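Uncharacterized protein ymzC (Bacillus subtilis, PDB 3KVP) is of unknown function, a probably secreted or membrane-targeted small protein whose mature part folds as a four-stranded antiparallel sheet. Local coordinates at residues D[29-34]-D[42-47]; D[37-42]-D[57-62]. One frame throughout, in Å; residues are numbered along the deposited sequence.

Contacts 1 and 2 lie about 16 Å apart, centre to centre, on opposite sides of the middle of the chain, yet both belong to one antiparallel sheet. Strand 39-46 serves both: its later half pairs with strand 31-36 in contact 1, its earlier half with the end of strand 51-59 in contact 2, and Ile42 belongs to both. Along the chain the segments alternate, 29-34, 37-42, 42-47 and 57-62, as in two consecutive hairpins sharing a strand. Val34 O lies 2.9 Å from Lys41 N, probably a hydrogen bond, and ties the two contacts directly. Both contacts also reach a third subunit, so parts of the sheet also meet other chains in the assembly.

Contact 1: D[29-34]-D[42-47]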
loop_
_atom_site.group_PDB
_atom_site.type_symbol
_atom_site.label_atom_id
_atom_site.label_comp_id
_atom_site.label_asym_id
_atom_site.label_seq_id
_atom_site.Cartn_x
_atom_site.Cartn_y
_atom_site.Cartn_z
ATOM N N HIS D 29 7.415 6.342 -11.533
ATOM C CA HIS D 29 8.516 7.285 -11.475
ATOM C C HIS D 29 8.728 7.838 -10.049
ATOM O O HIS D 29 8.866 9.039 -9.853
ATOM C CB HIS D 29 8.286 8.412 -12.483
ATOM C CG HIS D 29 8.027 7.938 -13.881
ATOM N ND1 HIS D 29 8.688 6.865 -14.441
ATOM C CD2 HIS D 29 7.195 8.405 -14.843
ATOM C CE1 HIS D 29 8.258 6.675 -15.676
ATOM N NE2 HIS D 29 7.349 7.597 -15.945
ATOM N N ASN D 30 8.748 6.959 -9.055
ATOM C CA ASN D 30 8.969 7.382 -7.668
ATOM C C ASN D 30 8.006 8.437 -7.128
ATOM O O ASN D 30 8.331 9.126 -6.164
ATOM C CB ASN D 30 10.394 7.899 -7.488
ATOM C CG ASN D 30 11.266 6.963 -6.666
ATOM O OD1 ASN D 30 12.418 7.281 -6.374
ATOM N ND2 ASN D 30 10.728 5.818 -6.292
ATOM N N HIS D 31 6.849 8.597 -7.758
ATOM C CA HIS D 31 5.790 9.399 -7.163
ATOM C C HIS D 31 5.015 8.518 -6.199
ATOM O O HIS D 31 5.100 7.292 -6.255
ATOM C CB HIS D 31 4.829 9.941 -8.222
ATOM C CG HIS D 31 5.429 10.983 -9.116
ATOM N ND1 HIS D 31 6.545 10.747 -9.890
ATOM C CD2 HIS D 31 5.049 12.257 -9.381
ATOM C CE1 HIS D 31 6.834 11.835 -10.585
ATOM N NE2 HIS D 31 5.940 12.764 -10.298
ATOM N N PHE D 32 4.265 9.157 -5.312
ATOM C CA PHE D 32 3.372 8.478 -4.385
ATOM C C PHE D 32 2.257 9.434 -4.016
ATOM O O PHE D 32 2.370 10.646 -4.237
ATOM C CB PHE D 32 4.092 8.028 -3.115
ATOM C CG PHE D 32 4.795 9.147 -2.357
ATOM C CD1 PHE D 32 4.174 9.796 -1.296
ATOM C CD2 PHE D 32 6.096 9.514 -2.674
ATOM C CE1 PHE D 32 4.829 10.810 -0.568
ATOM C CE2 PHE D 32 6.750 10.523 -1.959
ATOM C CZ PHE D 32 6.112 11.169 -0.900
ATOM N N GLY D 33 1.187 8.891 -3.452
ATOM C CA GLY D 33 0.068 9.713 -3.043
ATOM C C GLY D 33 -0.388 9.438 -1.625
ATOM O O GLY D 33 -0.260 8.331 -1.097
ATOM N N VAL D 34 -0.928 10.464 -0.993
ATOM C CA VAL D 34 -1.524 10.291 0.305
ATOM C C VAL D 34 -2.969 10.727 0.207
ATOM O O VAL D 34 -3.307 11.667 -0.507
ATOM C CB VAL D 34 -0.827 11.130 1.358
ATOM C CG1 VAL D 34 -1.421 10.833 2.717
ATOM C CG2 VAL D 34 0.662 10.839 1.352
ATOM N N ILE D 42 -0.466 14.458 -4.161
ATOM C CA ILE D 42 0.528 13.686 -4.913
ATOM C C ILE D 42 1.937 14.252 -4.744
ATOM O O ILE D 42 2.156 15.472 -4.797
ATOM C CB ILE D 42 0.174 13.511 -6.399
ATOM C CG1 ILE D 42 -0.907 12.441 -6.563
ATOM C CG2 ILE D 42 1.375 13.025 -7.169
ATOM C CD1 ILE D 42 -2.242 12.940 -6.333
ATOM N N TYR D 43 2.880 13.345 -4.509
ATOM C CA TYR D 43 4.247 13.704 -4.202
ATOM C C TYR D 43 5.197 13.049 -5.171
ATOM O O TYR D 43 4.831 12.087 -5.862
ATOM C CB TYR D 43 4.614 13.204 -2.818
ATOM C CG TYR D 43 3.837 13.817 -1.697
ATOM C CD1 TYR D 43 2.635 13.256 -1.275
ATOM C CD2 TYR D 43 4.308 14.950 -1.033
ATOM C CE1 TYR D 43 1.923 13.802 -0.228
ATOM C CE2 TYR D 43 3.590 15.514 0.026
ATOM C CZ TYR D 43 2.399 14.928 0.418
ATOM O OH TYR D 43 1.671 15.454 1.455
ATOM N N GLU D 44 6.427 13.564 -5.197
ATOM C CA GLU D 44 7.525 12.939 -5.921
ATOM C C GLU D 44 8.740 12.839 -5.027
ATOM O O GLU D 44 9.102 13.803 -4.362
ATOM C CB GLU D 44 7.904 13.733 -7.169
ATOM C CG GLU D 44 8.927 12.992 -8.039
ATOM C CD GLU D 44 9.318 13.743 -9.316
ATOM O OE1 GLU D 44 8.936 14.928 -9.465
ATOM O OE2 GLU D 44 10.016 13.142 -10.167
ATOM N N TYR D 45 9.365 11.672 -4.995
ATOM C CA TYR D 45 10.665 11.570 -4.350
ATOM C C TYR D 45 11.785 11.567 -5.394
ATOM O O TYR D 45 11.822 10.707 -6.279
ATOM C CB TYR D 45 10.756 10.326 -3.480
ATOM C CG TYR D 45 12.146 10.119 -2.916
ATOM C CD1 TYR D 45 12.712 11.047 -2.059
ATOM C CD2 TYR D 45 12.897 9.008 -3.262
ATOM C CE1 TYR D 45 13.991 10.869 -1.542
ATOM C CE2 TYR D 45 14.167 8.814 -2.754
ATOM C CZ TYR D 45 14.708 9.744 -1.892
ATOM O OH TYR D 45 15.971 9.546 -1.396
ATOM N N ASN D 46 12.694 12.533 -5.312
ATOM C CA ASN D 46 13.820 12.533 -6.232
ATOM C C ASN D 46 15.053 11.933 -5.582
ATOM O O ASN D 46 15.752 12.594 -4.808
ATOM C CB ASN D 46 14.115 13.938 -6.732
ATOM C CG ASN D 46 15.208 13.963 -7.783
ATOM O OD1 ASN D 46 15.989 13.019 -7.927
ATOM N ND2 ASN D 46 15.268 15.054 -8.523
ATOM N N GLU D 47 15.320 10.673 -5.900
ATOM C CA GLU D 47 16.418 9.969 -5.270
ATOM C C GLU D 47 17.737 10.693 -5.538
ATOM O O GLU D 47 18.605 10.767 -4.665
ATOM C CB GLU D 47 16.470 8.535 -5.778
ATOM C CG GLU D 47 17.560 7.692 -5.150
ATOM C CD GLU D 47 17.581 6.259 -5.680
ATOM O OE1 GLU D 47 16.588 5.822 -6.314
ATOM O OE2 GLU D 47 18.602 5.564 -5.460
#
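Phe32 and Tyr43 meet across the strands; chi1 of 56° sets Phe32 CG between its backbone N and carbonyl carbon, while Tyr43 CG is anti to its own carbonyl carbon. Tyr43 CB lies over one face of the Phe32 ring, modelled too close for its exact distance to be trusted. The two rings are nearly parallel, 10° between planes, but slid apart with centroids 4.9 Å from each other, so they barely overlap. Further along, Val34 CG2 touches Tyr43 CE1 at 3.6 Å.

Strands 31-36 and 39-46 form an antiparallel beta hairpin. Phe32 and Tyr43 are its hydrogen-bonded pair here, Phe32 N to Tyr43 O at 3.0 Å and Tyr43 N to Phe32 O at 2.8 Å. Two residues further from the turn, Tyr45 N donates to Asn30 O at 3.0 Å.

On the other face of the sheet His31 and Glu44 stack. Glu44 CG, anti to its backbone N, stands 3.7 Å from the centroid of the His31 ring in a CH-pi contact, and the carboxylate lies 22° from the ring plane with Glu44 CD 3.4 Å from His31 CE1. His31 ND1 donates to His29 O at 2.9 Å from above the carbonyl plane, and more weakly to Glu28 O. An alanine in place of His31 would probably leave the Glu44 chain without the ring it lies on and His29 O without the ND1 donor. On a second subunit, Phe25 stacks on Phe32 and Asp60 OD1 hydrogen-bonds Tyr43 OH.

Contact 2: D[37-42]-D[57-62]; sequences DGYIKI and EYADDE
Lys41 and Glu57 face each other across a non-hydrogen-bonded antiparallel pair, their side chains side by side and pointing the same way. Lys41 CB starts 4.0 Å from Glu57 CG. Lys41 CG, anti to its own carbonyl carbon (chi1 -60°), meets the carboxylate oxygen Glu57 OE2 at 3.4 Å. The extended chain then runs on past the same oxygen, with Lys41 CD 3.7 Å and CE 3.5 Å from Glu57 OE2. The tip leads away: Lys41 NZ stops 4.8 Å from Glu57 OE2, near enough for the opposite charges to be felt, perhaps, but not a contact. The salt bridge of Lys41 NZ is made outside the two segments, to Asp60 OD2 of a second subunit. The lysine is thus flanked along its methylene chain by one acid and held at its ammonium end by another.

On the same face as Lys41 and Glu57, Tyr39 CE1 packs on Ala59 CB at 4.1 Å. The backbones close between them through Ile40 and Tyr58, the hydrogen-bonded pair: Ile40 N to Tyr58 O at 2.9 Å and Tyr58 N to Ile40 O at 3.0 Å. Both of those side chains occupy the opposite face, where Leu63 of helix 60-67 touches both.

Ala59 sits at the N-cap position, and its N gives a weak hydrogen bond to Glu62 OE1. Asp60, in the first turn, carries the acid that meets Tyr43 OH of a third subunit. The arrangement is a beta hairpin of strands 39-46 and 51-59, part of the chain's up-and-down (meander) sheet, in which neighbours in sequence are neighbours in space and the last strand runs straight into helix 60-67.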
loop_
_atom_site.group_PDB
_atom_site.type_symbol
_atom_site.label_atom_id
_atom_site.label_comp_id
_atom_site.label_asym_id
_atom_site.label_seq_id
_atom_site.Cartn_x
_atom_site.Cartn_y
_atom_site.Cartn_z
ATOM N N ASP D 37 -8.105 13.006 5.288
ATOM C CA ASP D 37 -9.336 13.783 5.283
ATOM C C ASP D 37 -9.992 13.623 3.917
ATOM O O ASP D 37 -10.091 12.506 3.390
ATOM C CB ASP D 37 -9.052 15.249 5.573
ATOM C CG ASP D 37 -8.794 15.506 7.045
ATOM O OD1 ASP D 37 -9.196 14.657 7.875
ATOM O OD2 ASP D 37 -8.197 16.555 7.374
ATOM N N GLY D 38 -10.426 14.733 3.329
ATOM C CA GLY D 38 -10.990 14.682 1.989
ATOM C C GLY D 38 -9.954 14.947 0.912
ATOM O O GLY D 38 -10.275 14.971 -0.273
ATOM N N TYR D 39 -8.702 15.129 1.322
ATOM C CA TYR D 39 -7.681 15.591 0.404
ATOM C C TYR D 39 -6.778 14.495 -0.125
ATOM O O TYR D 39 -6.221 13.698 0.638
ATOM C CB TYR D 39 -6.830 16.657 1.071
ATOM C CG TYR D 39 -7.632 17.854 1.496
ATOM C CD1 TYR D 39 -7.641 19.010 0.727
ATOM C CD2 TYR D 39 -8.394 17.826 2.659
ATOM C CE1 TYR D 39 -8.379 20.112 1.111
ATOM C CE2 TYR D 39 -9.138 18.922 3.052
ATOM C CZ TYR D 39 -9.125 20.065 2.274
ATOM O OH TYR D 39 -9.863 21.166 2.656
ATOM N N ILE D 40 -6.644 14.464 -1.444
ATOM C CA ILE D 40 -5.612 13.671 -2.089
ATOM C C ILE D 40 -4.405 14.584 -2.332
ATOM O O ILE D 40 -4.576 15.724 -2.759
ATOM C CB ILE D 40 -6.086 13.105 -3.439
ATOM C CG1 ILE D 40 -7.298 12.202 -3.245
ATOM C CG2 ILE D 40 -4.948 12.339 -4.117
ATOM C CD1 ILE D 40 -7.840 11.654 -4.525
ATOM N N LYS D 41 -3.202 14.087 -2.052
ATOM C CA LYS D 41 -1.969 14.833 -2.277
ATOM C C LYS D 41 -1.014 13.953 -3.058
ATOM O O LYS D 41 -0.775 12.812 -2.665
ATOM C CB LYS D 41 -1.308 15.157 -0.950
ATOM C CG LYS D 41 -2.115 15.984 0.011
ATOM C CD LYS D 41 -1.436 15.986 1.373
ATOM C CE LYS D 41 -2.413 16.333 2.475
ATOM N NZ LYS D 41 -1.956 15.801 3.790
ATOM N N ILE D 42 -0.466 14.458 -4.161
ATOM C CA ILE D 42 0.528 13.686 -4.913
ATOM C C ILE D 42 1.937 14.252 -4.744
ATOM O O ILE D 42 2.156 15.472 -4.797
ATOM C CB ILE D 42 0.174 13.511 -6.399
ATOM C CG1 ILE D 42 -0.907 12.441 -6.563
ATOM C CG2 ILE D 42 1.375 13.025 -7.169
ATOM C CD1 ILE D 42 -2.242 12.940 -6.333
ATOM N N GLU D 57 -2.406 18.913 -5.291
ATOM C CA GLU D 57 -3.361 18.767 -4.194
ATOM C C GLU D 57 -4.804 19.016 -4.646
ATOM O O GLU D 57 -5.116 20.039 -5.275
ATOM C CB GLU D 57 -3.014 19.681 -3.008
ATOM C CG GLU D 57 -2.538 18.921 -1.756
ATOM C CD GLU D 57 -2.438 19.786 -0.479
ATOM O OE1 GLU D 57 -1.951 20.947 -0.540
ATOM O OE2 GLU D 57 -2.836 19.278 0.599
ATOM N N TYR D 58 -5.672 18.059 -4.316
ATOM C CA TYR D 58 -7.085 18.113 -4.651
ATOM C C TYR D 58 -7.931 17.836 -3.422
ATOM O O TYR D 58 -7.611 16.962 -2.612
ATOM C CB TYR D 58 -7.431 17.037 -5.667
ATOM C CG TYR D 58 -6.929 17.262 -7.058
ATOM C CD1 TYR D 58 -7.656 18.035 -7.952
ATOM C CD2 TYR D 58 -5.759 16.663 -7.504
ATOM C CE1 TYR D 58 -7.223 18.233 -9.261
ATOM C CE2 TYR D 58 -5.309 16.848 -8.819
ATOM C CZ TYR D 58 -6.049 17.645 -9.691
ATOM O OH TYR D 58 -5.635 17.857 -10.989
ATOM N N ALA D 59 -9.027 18.569 -3.291
ATOM C CA ALA D 59 -10.090 18.146 -2.398
ATOM C C ALA D 59 -10.920 17.083 -3.134
ATOM O O ALA D 59 -11.408 17.317 -4.234
ATOM C CB ALA D 59 -10.942 19.337 -2.000
ATOM N N ASP D 60 -11.051 15.903 -2.541
ATOM C CA ASP D 60 -11.834 14.821 -3.140
ATOM C C ASP D 60 -13.216 15.241 -3.680
ATOM O O ASP D 60 -13.710 14.688 -4.665
ATOM C CB ASP D 60 -12.000 13.683 -2.135
ATOM C CG ASP D 60 -12.815 12.533 -2.688
ATOM O OD1 ASP D 60 -12.481 12.042 -3.796
ATOM O OD2 ASP D 60 -13.785 12.119 -2.008
ATOM N N ASP D 61 -13.852 16.205 -3.034
ATOM C CA ASP D 61 -15.165 16.639 -3.484
ATOM C C ASP D 61 -15.090 17.271 -4.871
ATOM O O ASP D 61 -15.982 17.068 -5.699
ATOM C CB ASP D 61 -15.778 17.621 -2.495
ATOM C CG ASP D 61 -14.859 18.778 -2.201
ATOM O OD1 ASP D 61 -13.687 18.511 -1.860
ATOM O OD2 ASP D 61 -15.291 19.948 -2.318
ATOM N N GLU D 62 -14.042 18.045 -5.132
ATOM C CA GLU D 62 -13.936 18.673 -6.444
ATOM C C GLU D 62 -13.669 17.592 -7.475
ATOM O O GLU D 62 -14.113 17.692 -8.618
ATOM C CB GLU D 62 -12.884 19.797 -6.491
ATOM C CG GLU D 62 -11.430 19.353 -6.330
ATOM C CD GLU D 62 -10.424 20.498 -6.518
ATOM O OE1 GLU D 62 -9.773 20.924 -5.525
ATOM O OE2 GLU D 62 -10.281 20.968 -7.670
#